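Local coordinates for uncharacterized protein DUF1470 (Jannaschia sp. CCS1, PDB 3H0N), which is of unknown function but joins a largely helical ABATE domain to a treble-clef zinc finger and may act as a transcription regulator, at residues S26-P31 with Q174-A179; G34-E39 with D58-F63; D40-L45 with A50-L55; V64-L69 with M124-C129. One frame throughout, in Å; residues are numbered along the deposited sequence. Where two conformers were deposited one is given.

Interaction 1: residues S26-P31 with Q174-A179; sequences SRRGTP and QNRVKA
R176 reaches the R28 peptide by running CG anti to its backbone N (chi1 -169°), continuing extended, and then bending sharply at chi3 (-26°), which turns its guanidinium flat against the partner. The meeting is between the helix of the treble-clef zinc finger, 171-180, and the type I' turn of a beta hairpin, R27 to T30. The turn is closed by R27 N to T30 O at 2.8 Å and T30 N to R27 O at 3.1 Å. R28 O stands over the centre of one face of the R176 guanidinium, 3.3 Å from CZ, and its angle to NH2 is too poor for a hydrogen bond. The two arginine side chains cross at about a right angle. R28 leads away to S170, A172 and C173, the last a zinc ligand, so the like-charged R28 NE and R176 NH2 stay 5.4 Å apart. Replacing R176 by an alanine here would probably leave the turn peptide without its flat cover and open a gap between hairpin and helix. At the backbone angles of G29 a beta carbon would jam against R28 O; it would also come within 3.7 Å of R176 CD. The closest approach is R176 NH2 to R28 CB, 3.2 Å.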
loop_
_atom_site.group_PDB
_atom_site.type_symbol
_atom_site.label_atom_id
_atom_site.label_comp_id
_atom_site.label_asym_id
_atom_site.label_seq_id
_atom_site.Cartn_x
_atom_site.Cartn_y
_atom_site.Cartn_z
ATOM N N SER A 26 30.599 9.390 -1.441
ATOM C CA SER A 26 31.549 8.344 -1.835
ATOM C C SER A 26 30.768 7.061 -2.102
ATOM O O SER A 26 29.685 6.841 -1.548
ATOM C CB SER A 26 32.646 8.136 -0.780
ATOM O OG SER A 26 32.139 7.737 0.466
ATOM N N ARG A 27 31.363 6.210 -2.934
ATOM C CA ARG A 27 30.749 4.963 -3.358
ATOM C C ARG A 27 31.801 3.874 -3.449
ATOM O O ARG A 27 32.775 3.998 -4.175
ATOM C CB ARG A 27 30.058 5.162 -4.697
ATOM C CG ARG A 27 29.504 3.863 -5.276
ATOM C CD ARG A 27 28.847 4.116 -6.619
ATOM N NE ARG A 27 28.331 2.893 -7.259
ATOM C CZ ARG A 27 29.059 2.018 -7.938
ATOM N NH1 ARG A 27 30.372 2.153 -8.101
ATOM N NH2 ARG A 27 28.436 0.971 -8.480
ATOM N N ARG A 28 31.668 2.841 -2.623
ATOM C CA ARG A 28 32.540 1.669 -2.725
ATOM C C ARG A 28 34.012 2.016 -2.632
ATOM O O ARG A 28 34.832 1.404 -3.298
ATOM C CB ARG A 28 32.191 0.906 -4.008
ATOM C CG ARG A 28 30.741 0.383 -4.007
ATOM C CD ARG A 28 30.429 -0.381 -5.262
ATOM N NE ARG A 28 29.041 -0.782 -5.296
ATOM C CZ ARG A 28 28.525 -1.626 -6.188
ATOM N NH1 ARG A 28 29.318 -2.192 -7.103
ATOM N NH2 ARG A 28 27.235 -1.916 -6.138
ATOM N N GLY A 29 34.342 2.970 -1.773
ATOM C CA GLY A 29 35.712 3.327 -1.449
ATOM C C GLY A 29 36.302 4.498 -2.211
ATOM O O GLY A 29 37.439 4.887 -1.941
ATOM N N THR A 30 35.529 5.062 -3.129
ATOM C CA THR A 30 35.963 6.116 -4.055
ATOM C C THR A 30 35.031 7.334 -3.961
ATOM O O THR A 30 33.821 7.176 -3.896
ATOM C CB THR A 30 35.898 5.537 -5.535
ATOM O OG1 THR A 30 36.722 4.362 -5.581
ATOM C CG2 THR A 30 36.410 6.583 -6.586
ATOM N N PRO A 31 35.579 8.558 -3.956
ATOM C CA PRO A 31 34.713 9.737 -4.076
ATOM C C PRO A 31 33.778 9.640 -5.256
ATOM O O PRO A 31 34.176 9.186 -6.342
ATOM C CB PRO A 31 35.683 10.915 -4.182
ATOM C CG PRO A 31 36.955 10.412 -3.709
ATOM C CD PRO A 31 37.008 8.928 -3.876
ATOM N N GLN A 174 30.777 -5.386 1.204
ATOM C CA GLN A 174 30.949 -6.578 2.035
ATOM C C GLN A 174 32.281 -7.279 1.698
ATOM O O GLN A 174 33.015 -7.700 2.590
ATOM C CB GLN A 174 29.724 -7.512 1.871
ATOM C CG GLN A 174 29.593 -8.571 2.915
ATOM C CD GLN A 174 28.884 -8.058 4.179
ATOM O OE1 GLN A 174 27.797 -7.435 4.128
ATOM N NE2 GLN A 174 29.440 -8.414 5.325
ATOM N N ASN A 175 32.545 -7.470 0.415
ATOM C CA ASN A 175 33.775 -8.167 -0.064
ATOM C C ASN A 175 35.032 -7.373 0.206
ATOM O O ASN A 175 36.060 -7.948 0.577
ATOM C CB ASN A 175 33.689 -8.414 -1.576
ATOM C CG ASN A 175 32.832 -9.569 -1.935
ATOM O OD1 ASN A 175 32.524 -10.410 -1.094
ATOM N ND2 ASN A 175 32.476 -9.658 -3.214
ATOM N N ARG A 176 34.967 -6.058 0.011
ATOM C CA ARG A 176 36.137 -5.195 0.267
ATOM C C ARG A 176 36.561 -5.256 1.729
ATOM O O ARG A 176 37.720 -5.393 2.051
ATOM C CB ARG A 176 35.832 -3.779 -0.148
ATOM C CG ARG A 176 37.059 -2.859 -0.164
ATOM C CD ARG A 176 36.717 -1.493 -0.723
ATOM N NE ARG A 176 35.577 -1.636 -1.610
ATOM C CZ ARG A 176 34.332 -1.232 -1.359
ATOM N NH1 ARG A 176 34.008 -0.547 -0.261
ATOM N NH2 ARG A 176 33.391 -1.501 -2.260
ATOM N N VAL A 177 35.587 -5.229 2.619
ATOM C CA VAL A 177 35.829 -5.356 4.053
ATOM C C VAL A 177 36.412 -6.702 4.404
ATOM O O VAL A 177 37.381 -6.773 5.128
ATOM C CB VAL A 177 34.522 -5.081 4.836
ATOM C CG1 VAL A 177 34.694 -5.462 6.310
ATOM C CG2 VAL A 177 34.137 -3.565 4.658
ATOM N N LYS A 178 35.844 -7.770 3.851
ATOM C CA LYS A 178 36.338 -9.130 4.088
ATOM C C LYS A 178 37.802 -9.240 3.652
ATOM O O LYS A 178 38.617 -9.839 4.349
ATOM C CB LYS A 178 35.482 -10.128 3.298
ATOM C CG LYS A 178 35.983 -11.581 3.291
ATOM C CD LYS A 178 35.089 -12.455 2.429
ATOM N N ALA A 179 38.082 -8.692 2.456
ATOM C CA ALA A 179 39.421 -8.773 1.836
ATOM C C ALA A 179 40.467 -7.953 2.607
ATOM O O ALA A 179 41.655 -8.172 2.429
ATOM C CB ALA A 179 39.341 -8.328 0.336
#

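Interaction 2: residues G34-E39 with D58-F63; sequences GGCVIE and DHVEGF
V60 on helix 58-78 meets the loop residue C36 and the chain that follows it, and its short side chain carries most of this surface contact. Its CA–CB bond points toward segment 34-39, and there CB splits into two methyls that serve different parts of the loop. CG1, anti to the backbone N (chi1 167°), comes up to the backbone of C36: the carbonyl C36 O is 3.3 Å from V60 CG1. The same methyl also meets the sulfur, with C36 SG 4.1 Å from V60 CG1. SG occupies the crowded position between the backbone N and carbonyl carbon of C36 (chi1 77°). The other methyl, CG2, lies beside the backbone as the loop turns into helix 38-44. V60 CG2 is 4.1 Å from V37 C and 3.8 Å from I38 N. This is the helix start, with V37 at the N-cap position and its N bonded to D40 OD2. The contact is entirely van der Waals, and the nearest alpha carbons, those of I38 and V60, are 6.3 Å apart. An alanine in place of V60 would lose both methyls' contacts and would probably open a gap beside C36 O and the first turn of helix 38-44. G35 pairs by backbone with A22, while C36 packs on I21, both in helix 10-22. L41 of helix 38-44 is touched by C36, V60 and F63, and F63 goes on to L18 of helix 10-22 and to L121 and V122 of helix 121-138.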
loop_
_atom_site.group_PDB
_atom_site.type_symbol
_atom_site.label_atom_id
_atom_site.label_comp_id
_atom_site.label_asym_id
_atom_site.label_seq_id
_atom_site.Cartn_x
_atom_site.Cartn_y
_atom_site.Cartn_z
ATOM N N GLY A 34 28.304 12.218 -8.207
ATOM C CA GLY A 34 26.862 12.335 -8.312
ATOM C C GLY A 34 26.401 13.075 -9.550
ATOM O O GLY A 34 27.140 13.215 -10.519
ATOM N N GLY A 35 25.157 13.555 -9.482
ATOM C CA GLY A 35 24.423 14.026 -10.646
ATOM C C GLY A 35 23.954 12.821 -11.401
ATOM O O GLY A 35 24.120 11.688 -10.963
ATOM N N CYS A 36 23.331 13.062 -12.556
ATOM C CA CYS A 36 23.013 11.995 -13.473
ATOM C C CYS A 36 22.893 12.481 -14.893
ATOM O O CYS A 36 22.865 13.673 -15.168
ATOM C CB CYS A 36 21.804 11.174 -13.074
ATOM S SG CYS A 36 20.214 11.847 -13.358
ATOM N N VAL A 37 22.873 11.508 -15.781
ATOM C CA VAL A 37 22.640 11.732 -17.200
ATOM C C VAL A 37 21.450 10.873 -17.631
ATOM O O VAL A 37 20.960 9.964 -16.912
ATOM C CB VAL A 37 23.912 11.370 -18.037
ATOM C CG1 VAL A 37 25.049 12.342 -17.755
ATOM C CG2 VAL A 37 24.370 9.915 -17.772
ATOM N N ILE A 38 20.935 11.153 -18.817
ATOM C CA ILE A 38 19.723 10.460 -19.251
ATOM C C ILE A 38 19.909 8.941 -19.303
ATOM O O ILE A 38 18.957 8.177 -19.026
ATOM C CB ILE A 38 19.145 10.994 -20.589
ATOM C CG1 ILE A 38 17.628 10.773 -20.608
ATOM C CG2 ILE A 38 19.818 10.325 -21.775
ATOM C CD1 ILE A 38 16.961 10.911 -21.975
ATOM N N GLU A 39 21.117 8.464 -19.606
ATOM C CA GLU A 39 21.360 7.011 -19.596
ATOM C C GLU A 39 21.099 6.356 -18.223
ATOM O O GLU A 39 20.614 5.217 -18.140
ATOM C CB GLU A 39 22.802 6.709 -20.034
ATOM C CG GLU A 39 23.076 6.965 -21.513
ATOM C CD GLU A 39 23.417 8.417 -21.862
ATOM O OE1 GLU A 39 23.458 9.301 -20.984
ATOM O OE2 GLU A 39 23.645 8.676 -23.067
ATOM N N ASP A 58 15.419 16.897 -20.457
ATOM C CA ASP A 58 14.714 17.825 -19.550
ATOM C C ASP A 58 14.331 17.197 -18.204
ATOM O O ASP A 58 14.111 17.907 -17.223
ATOM C CB ASP A 58 13.475 18.406 -20.211
ATOM C CG ASP A 58 12.518 17.334 -20.753
ATOM O OD1 ASP A 58 12.949 16.506 -21.592
ATOM O OD2 ASP A 58 11.333 17.396 -20.383
ATOM N N HIS A 59 14.314 15.869 -18.124
ATOM C CA HIS A 59 13.979 15.194 -16.886
ATOM C C HIS A 59 15.138 15.064 -15.936
ATOM O O HIS A 59 14.942 14.775 -14.736
ATOM C CB HIS A 59 13.421 13.799 -17.183
ATOM C CG HIS A 59 12.147 13.868 -17.945
ATOM N ND1 HIS A 59 11.950 13.228 -19.154
ATOM C CD2 HIS A 59 11.033 14.582 -17.701
ATOM C CE1 HIS A 59 10.739 13.534 -19.599
ATOM N NE2 HIS A 59 10.162 14.361 -18.740
ATOM N N VAL A 60 16.366 15.262 -16.411
ATOM C CA VAL A 60 17.531 15.055 -15.558
ATOM C C VAL A 60 17.472 15.990 -14.332
ATOM O O VAL A 60 17.610 15.511 -13.198
ATOM C CB VAL A 60 18.822 15.280 -16.345
ATOM C CG1 VAL A 60 20.040 15.393 -15.389
ATOM C CG2 VAL A 60 19.002 14.148 -17.379
ATOM N N GLU A 61 17.201 17.289 -14.535
ATOM C CA GLU A 61 17.167 18.251 -13.409
ATOM C C GLU A 61 16.117 17.850 -12.388
ATOM O O GLU A 61 16.368 17.900 -11.165
ATOM C CB GLU A 61 16.930 19.676 -13.890
ATOM C CG GLU A 61 16.921 20.701 -12.755
ATOM C CD GLU A 61 16.775 22.144 -13.264
ATOM O OE1 GLU A 61 17.749 22.660 -13.839
ATOM O OE2 GLU A 61 15.684 22.745 -13.090
ATOM N N GLY A 62 14.962 17.383 -12.851
ATOM C CA GLY A 62 13.918 16.970 -11.948
ATOM C C GLY A 62 14.309 15.760 -11.114
ATOM O O GLY A 62 13.999 15.679 -9.911
ATOM N N PHE A 63 14.969 14.776 -11.739
ATOM C CA PHE A 63 15.427 13.618 -10.995
ATOM C C PHE A 63 16.577 13.945 -10.023
ATOM O O PHE A 63 16.638 13.344 -8.958
ATOM C CB PHE A 63 15.761 12.462 -11.946
ATOM C CG PHE A 63 14.571 11.678 -12.344
ATOM C CD1 PHE A 63 14.090 10.670 -11.530
ATOM C CD2 PHE A 63 13.894 11.961 -13.497
ATOM C CE1 PHE A 63 12.948 9.938 -11.905
ATOM C CE2 PHE A 63 12.773 11.228 -13.860
ATOM C CZ PHE A 63 12.323 10.224 -13.038
#

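Interaction 3: residues D40-L45 with A50-L55; sequences DLHDLL and ASVAQL
H42 and V52 mark the nearest backbone approach, 5.8 Å between alpha carbons, of two short helices that follow each other as a helical hairpin. Helix 38-44 ends at L45, the first residue to leave helical angles though its N still bonds L41 O. L55, in the second segment, is extended (psi 141°), and its side chain points toward segment 40-45. L55 CD1 stands over the centre of the H42 imidazole in a CH-pi contact, 4.1 Å from the ring centroid and only 12° off its normal. The same branch packs on L41, with L55 CD1 3.9 Å from L41 CB, while L55 CD2 meets L41 CB and CD1. V52 CG1 stands opposite its own backbone N (chi1 171°), beside the carbonyl carbon, and so approaches the imidazole obliquely, 3.3 Å from H42 ND1. V52 CG2 lies 3.4 Å from L45 O, so the two methyls touch H42 and the L45 carbonyl separately. In the ring plane at its edge, a water is 2.8 Å from H42 NE2 and donates to L55 O at 2.6 Å, bridging the side chain of one segment to the backbone of the other. L45 CD1 packs on S51 CB and L55 CD1. S51 OG is bonded to D48 and to W125 NE1 of helix 121-138; L41 and L45 pack on F63 of helix 58-78, and L44 packs on V14 and L18 of helix 10-22.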
loop_
_atom_site.group_PDB
_atom_site.type_symbol
_atom_site.label_atom_id
_atom_site.label_comp_id
_atom_site.label_asym_id
_atom_site.label_seq_id
_atom_site.Cartn_x
_atom_site.Cartn_y
_atom_site.Cartn_z
ATOM N N ASP A 40 21.403 7.086 -17.144
ATOM C CA ASP A 40 21.153 6.627 -15.793
ATOM C C ASP A 40 19.658 6.477 -15.577
ATOM O O ASP A 40 19.203 5.531 -14.923
ATOM C CB ASP A 40 21.670 7.610 -14.734
ATOM C CG ASP A 40 23.181 7.790 -14.748
ATOM O OD1 ASP A 40 23.903 6.794 -14.927
ATOM O OD2 ASP A 40 23.637 8.923 -14.564
ATOM N N LEU A 41 18.885 7.399 -16.147
ATOM C CA LEU A 41 17.434 7.319 -16.015
ATOM C C LEU A 41 16.823 6.176 -16.828
ATOM O O LEU A 41 15.880 5.502 -16.359
ATOM C CB LEU A 41 16.799 8.654 -16.376
ATOM C CG LEU A 41 17.311 9.853 -15.552
ATOM C CD1 LEU A 41 16.562 11.116 -16.027
ATOM C CD2 LEU A 41 17.129 9.600 -14.059
ATOM N N HIS A 42 17.351 5.907 -18.025
ATOM C CA HIS A 42 16.870 4.756 -18.776
ATOM C C HIS A 42 17.035 3.439 -17.995
ATOM O O HIS A 42 16.144 2.584 -17.994
ATOM C CB HIS A 42 17.558 4.668 -20.134
ATOM C CG HIS A 42 16.964 5.590 -21.158
ATOM N ND1 HIS A 42 16.022 5.165 -22.066
ATOM C CD2 HIS A 42 17.159 6.906 -21.404
ATOM C CE1 HIS A 42 15.675 6.179 -22.842
ATOM N NE2 HIS A 42 16.337 7.253 -22.449
ATOM N N ASP A 43 18.139 3.305 -17.291
ATOM C CA ASP A 43 18.367 2.084 -16.545
ATOM C C ASP A 43 17.602 2.098 -15.221
ATOM O O ASP A 43 17.071 1.062 -14.817
ATOM C CB ASP A 43 19.849 1.892 -16.304
ATOM C CG ASP A 43 20.136 0.688 -15.457
ATOM O OD1 ASP A 43 19.815 -0.429 -15.896
ATOM O OD2 ASP A 43 20.656 0.868 -14.354
ATOM N N LEU A 44 17.530 3.266 -14.568
ATOM C CA LEU A 44 16.753 3.415 -13.348
ATOM C C LEU A 44 15.284 3.007 -13.485
ATOM O O LEU A 44 14.712 2.338 -12.609
ATOM C CB LEU A 44 16.834 4.856 -12.850
ATOM C CG LEU A 44 16.079 5.187 -11.561
ATOM C CD1 LEU A 44 16.798 4.546 -10.324
ATOM C CD2 LEU A 44 15.944 6.686 -11.371
ATOM N N LEU A 45 14.674 3.439 -14.593
ATOM C CA LEU A 45 13.248 3.286 -14.811
ATOM C C LEU A 45 12.921 2.165 -15.794
ATOM O O LEU A 45 11.817 2.119 -16.320
ATOM C CB LEU A 45 12.657 4.595 -15.356
ATOM C CG LEU A 45 12.927 5.816 -14.462
ATOM C CD1 LEU A 45 12.343 7.091 -15.098
ATOM C CD2 LEU A 45 12.430 5.585 -13.068
ATOM N N ALA A 50 6.798 2.635 -20.488
ATOM C CA ALA A 50 6.150 3.897 -20.810
ATOM C C ALA A 50 6.992 5.128 -20.405
ATOM O O ALA A 50 7.132 6.080 -21.162
ATOM C CB ALA A 50 4.706 3.967 -20.181
ATOM N N SER A 51 7.555 5.070 -19.209
ATOM C CA SER A 51 8.501 6.089 -18.759
ATOM C C SER A 51 9.696 6.170 -19.683
ATOM O O SER A 51 10.086 7.247 -20.125
ATOM C CB SER A 51 8.969 5.811 -17.336
ATOM O OG SER A 51 7.929 6.042 -16.400
ATOM N N VAL A 52 10.296 5.029 -19.989
ATOM C CA VAL A 52 11.485 5.021 -20.836
ATOM C C VAL A 52 11.195 5.618 -22.227
ATOM O O VAL A 52 12.011 6.370 -22.773
ATOM C CB VAL A 52 12.037 3.573 -20.966
ATOM C CG1 VAL A 52 13.144 3.473 -22.020
ATOM C CG2 VAL A 52 12.525 3.074 -19.550
ATOM N N ALA A 53 10.023 5.328 -22.782
ATOM C CA ALA A 53 9.610 5.899 -24.040
ATOM C C ALA A 53 9.421 7.406 -24.044
ATOM O O ALA A 53 9.414 8.012 -25.103
ATOM C CB ALA A 53 8.282 5.236 -24.498
ATOM N N GLN A 54 9.242 8.011 -22.881
ATOM C CA GLN A 54 8.988 9.420 -22.745
ATOM C C GLN A 54 10.123 10.228 -22.104
ATOM O O GLN A 54 10.007 11.447 -21.998
ATOM C CB GLN A 54 7.674 9.634 -21.983
ATOM C CG GLN A 54 6.464 9.253 -22.839
ATOM C CD GLN A 54 6.131 10.217 -23.945
ATOM O OE1 GLN A 54 6.290 11.445 -23.768
ATOM N NE2 GLN A 54 5.649 9.693 -25.090
ATOM N N LEU A 55 11.230 9.568 -21.764
ATOM C CA LEU A 55 12.335 10.263 -21.127
ATOM C C LEU A 55 13.041 11.220 -22.102
ATOM O O LEU A 55 13.295 10.899 -23.253
ATOM C CB LEU A 55 13.366 9.232 -20.626
ATOM C CG LEU A 55 13.150 8.733 -19.214
ATOM C CD1 LEU A 55 14.086 7.490 -18.922
ATOM C CD2 LEU A 55 13.389 9.847 -18.199
HETATM O O HOH W 1 14.941 9.023 -24.115
#

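Interaction 4: residues V64-L69 with M124-C129; sequences VELARL and MWTAIC
L66 and T126 carry the close part of this contact, where helices 58-78 and 121-138 run nearly parallel, their segment axes 18° apart with a closest approach of 10.8 Å. At this spacing L66 does most of the reaching on its side. With CG turned opposite the backbone N (chi1 178°), its side chain slides past that of T126 in the opposite direction and puts both methyls on it. L66 CD1 lies 3.7 Å from T126 OG1 and 3.9 Å from T126 CG2. L66 CD2 reaches the helix backbone, 4.0 Å from T126 N and 4.1 Å from W125 C. Although OG1 faces these methyls, its polar need is met by V122 O, one turn back in its own helix. The packing thins beyond: the sulfur of C129 is 4.5 Å from L66 CD2, and the side chain of L69, although its first bond points toward the other helix, comes no nearer than 6.0 Å. R68, which takes no part in the junction, is exposed; its salt bridge to E65 within the helix holds for one of two deposited conformers only. Around the buried part, L18 of helix 10-22 touches L66 and A67, and S15 of that helix touches C129. Helix 82-95 closes a further side, its L92 packing on L69 and T126.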
loop_
_atom_site.group_PDB
_atom_site.type_symbol
_atom_site.label_atom_id
_atom_site.label_comp_id
_atom_site.label_asym_id
_atom_site.label_seq_id
_atom_site.Cartn_x
_atom_site.Cartn_y
_atom_site.Cartn_z
ATOM N N VAL A 64 17.453 14.864 -10.401
ATOM C CA VAL A 64 18.500 15.310 -9.452
ATOM C C VAL A 64 17.860 15.950 -8.219
ATOM O O VAL A 64 18.272 15.671 -7.083
ATOM C CB VAL A 64 19.521 16.237 -10.165
ATOM C CG1 VAL A 64 20.447 16.956 -9.120
ATOM C CG2 VAL A 64 20.344 15.402 -11.137
ATOM N N GLU A 65 16.845 16.795 -8.423
ATOM C CA GLU A 65 16.149 17.404 -7.304
ATOM C C GLU A 65 15.399 16.382 -6.463
ATOM O O GLU A 65 15.432 16.421 -5.223
ATOM C CB GLU A 65 15.207 18.487 -7.780
ATOM C CG GLU A 65 14.390 19.181 -6.681
ATOM C CD GLU A 65 15.181 19.895 -5.552
ATOM O OE1 GLU A 65 16.435 20.008 -5.586
ATOM O OE2 GLU A 65 14.496 20.368 -4.608
ATOM N N LEU A 66 14.739 15.439 -7.131
ATOM C CA LEU A 66 14.052 14.352 -6.410
ATOM C C LEU A 66 15.052 13.581 -5.546
ATOM O O LEU A 66 14.785 13.291 -4.384
ATOM C CB LEU A 66 13.327 13.423 -7.389
ATOM C CG LEU A 66 12.620 12.245 -6.751
ATOM C CD1 LEU A 66 11.587 12.666 -5.687
ATOM C CD2 LEU A 66 11.960 11.397 -7.855
ATOM N N ALA A 67 16.214 13.265 -6.122
ATOM C CA ALA A 67 17.263 12.555 -5.396
ATOM C C ALA A 67 17.667 13.293 -4.120
ATOM O O ALA A 67 17.872 12.665 -3.087
ATOM C CB ALA A 67 18.459 12.328 -6.264
ATOM N N ARG A 68 17.779 14.606 -4.191
ATOM C CA ARG A 68 18.185 15.418 -3.047
ATOM C C ARG A 68 17.149 15.276 -1.930
ATOM O O ARG A 68 17.508 15.052 -0.740
ATOM C CB ARG A 68 18.341 16.889 -3.424
ATOM C CG ARG A 68 19.493 17.221 -4.393
ATOM C CD ARG A 68 19.740 18.734 -4.521
ATOM N NE ARG A 68 20.602 19.113 -5.651
ATOM C CZ ARG A 68 20.169 19.612 -6.813
ATOM N NH1 ARG A 68 18.855 19.763 -7.075
ATOM N NH2 ARG A 68 21.060 19.935 -7.739
ATOM N N LEU A 69 15.873 15.387 -2.299
ATOM C CA LEU A 69 14.774 15.262 -1.332
ATOM C C LEU A 69 14.715 13.861 -0.737
ATOM O O LEU A 69 14.554 13.675 0.480
ATOM C CB LEU A 69 13.451 15.632 -1.999
ATOM C CG LEU A 69 13.356 17.092 -2.430
ATOM C CD1 LEU A 69 12.244 17.262 -3.478
ATOM C CD2 LEU A 69 13.144 18.001 -1.191
HETATM N N MSE A 124 5.061 11.920 -11.379
HETATM C CA MSE A 124 4.694 10.517 -11.174
HETATM C C MSE A 124 5.726 9.798 -10.307
HETATM O O MSE A 124 5.376 9.117 -9.334
HETATM C CB MSE A 124 4.540 9.755 -12.507
HETATM C CG MSE A 124 4.632 8.233 -12.398
HETATM SE SE MSE A 124 4.712 7.488 -14.214
HETATM C CE MSE A 124 5.085 5.642 -13.856
ATOM N N TRP A 125 6.993 9.918 -10.693
ATOM C CA TRP A 125 8.067 9.220 -9.960
ATOM C C TRP A 125 8.264 9.800 -8.570
ATOM O O TRP A 125 8.557 9.043 -7.654
ATOM C CB TRP A 125 9.346 9.142 -10.804
ATOM C CG TRP A 125 9.204 8.067 -11.838
ATOM C CD1 TRP A 125 8.931 8.223 -13.142
ATOM C CD2 TRP A 125 9.179 6.665 -11.567
ATOM N NE1 TRP A 125 8.779 6.975 -13.745
ATOM C CE2 TRP A 125 8.916 6.007 -12.786
ATOM C CE3 TRP A 125 9.369 5.905 -10.414
ATOM C CZ2 TRP A 125 8.821 4.609 -12.877
ATOM C CZ3 TRP A 125 9.270 4.525 -10.517
ATOM C CH2 TRP A 125 9.001 3.900 -11.718
ATOM N N THR A 126 8.010 11.088 -8.384
ATOM C CA THR A 126 8.018 11.683 -7.063
ATOM C C THR A 126 6.964 11.041 -6.187
ATOM O O THR A 126 7.251 10.656 -5.043
ATOM C CB THR A 126 7.828 13.202 -7.127
ATOM O OG1 THR A 126 8.886 13.766 -7.909
ATOM C CG2 THR A 126 7.881 13.796 -5.723
ATOM N N ALA A 127 5.741 10.888 -6.685
ATOM C CA ALA A 127 4.682 10.250 -5.917
ATOM C C ALA A 127 4.966 8.802 -5.617
ATOM O O ALA A 127 4.689 8.327 -4.496
ATOM C CB ALA A 127 3.332 10.383 -6.691
ATOM N N ILE A 128 5.477 8.070 -6.602
ATOM C CA ILE A 128 5.774 6.653 -6.421
ATOM C C ILE A 128 6.832 6.477 -5.342
ATOM O O ILE A 128 6.711 5.630 -4.433
ATOM C CB ILE A 128 6.247 6.025 -7.729
ATOM C CG1 ILE A 128 5.069 5.945 -8.738
ATOM C CG2 ILE A 128 6.768 4.590 -7.526
ATOM C CD1 ILE A 128 5.498 5.581 -10.162
ATOM N N CYS A 129 7.883 7.256 -5.459
ATOM C CA CYS A 129 8.992 7.150 -4.504
ATOM C C CYS A 129 8.566 7.563 -3.113
ATOM O O CYS A 129 8.881 6.879 -2.133
ATOM C CB CYS A 129 10.187 7.975 -4.966
ATOM S SG CYS A 129 11.036 7.273 -6.414
#

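Overall arrangement
Interactions 2, 3 and 4 form one connected body, with centres 11 to 14 Å apart. Interactions 2 and 3 share helix 38-44, and 2 and 4 share helix 58-78. F63 and W125 knit them together: F63 packs on L41, L45 and W125, and W125 in turn reaches S51 of interaction 3. Interaction 3 is nested inside the loop closed by interaction 2, and interaction 4 follows in series. Interaction 1 stands 25 to 29 Å from the others, and its 143-residue separation encloses all three. It joins the hairpin near the start of the largely helical domain to the zinc-finger helix near the end of the chain, consistent with two domains held against each other.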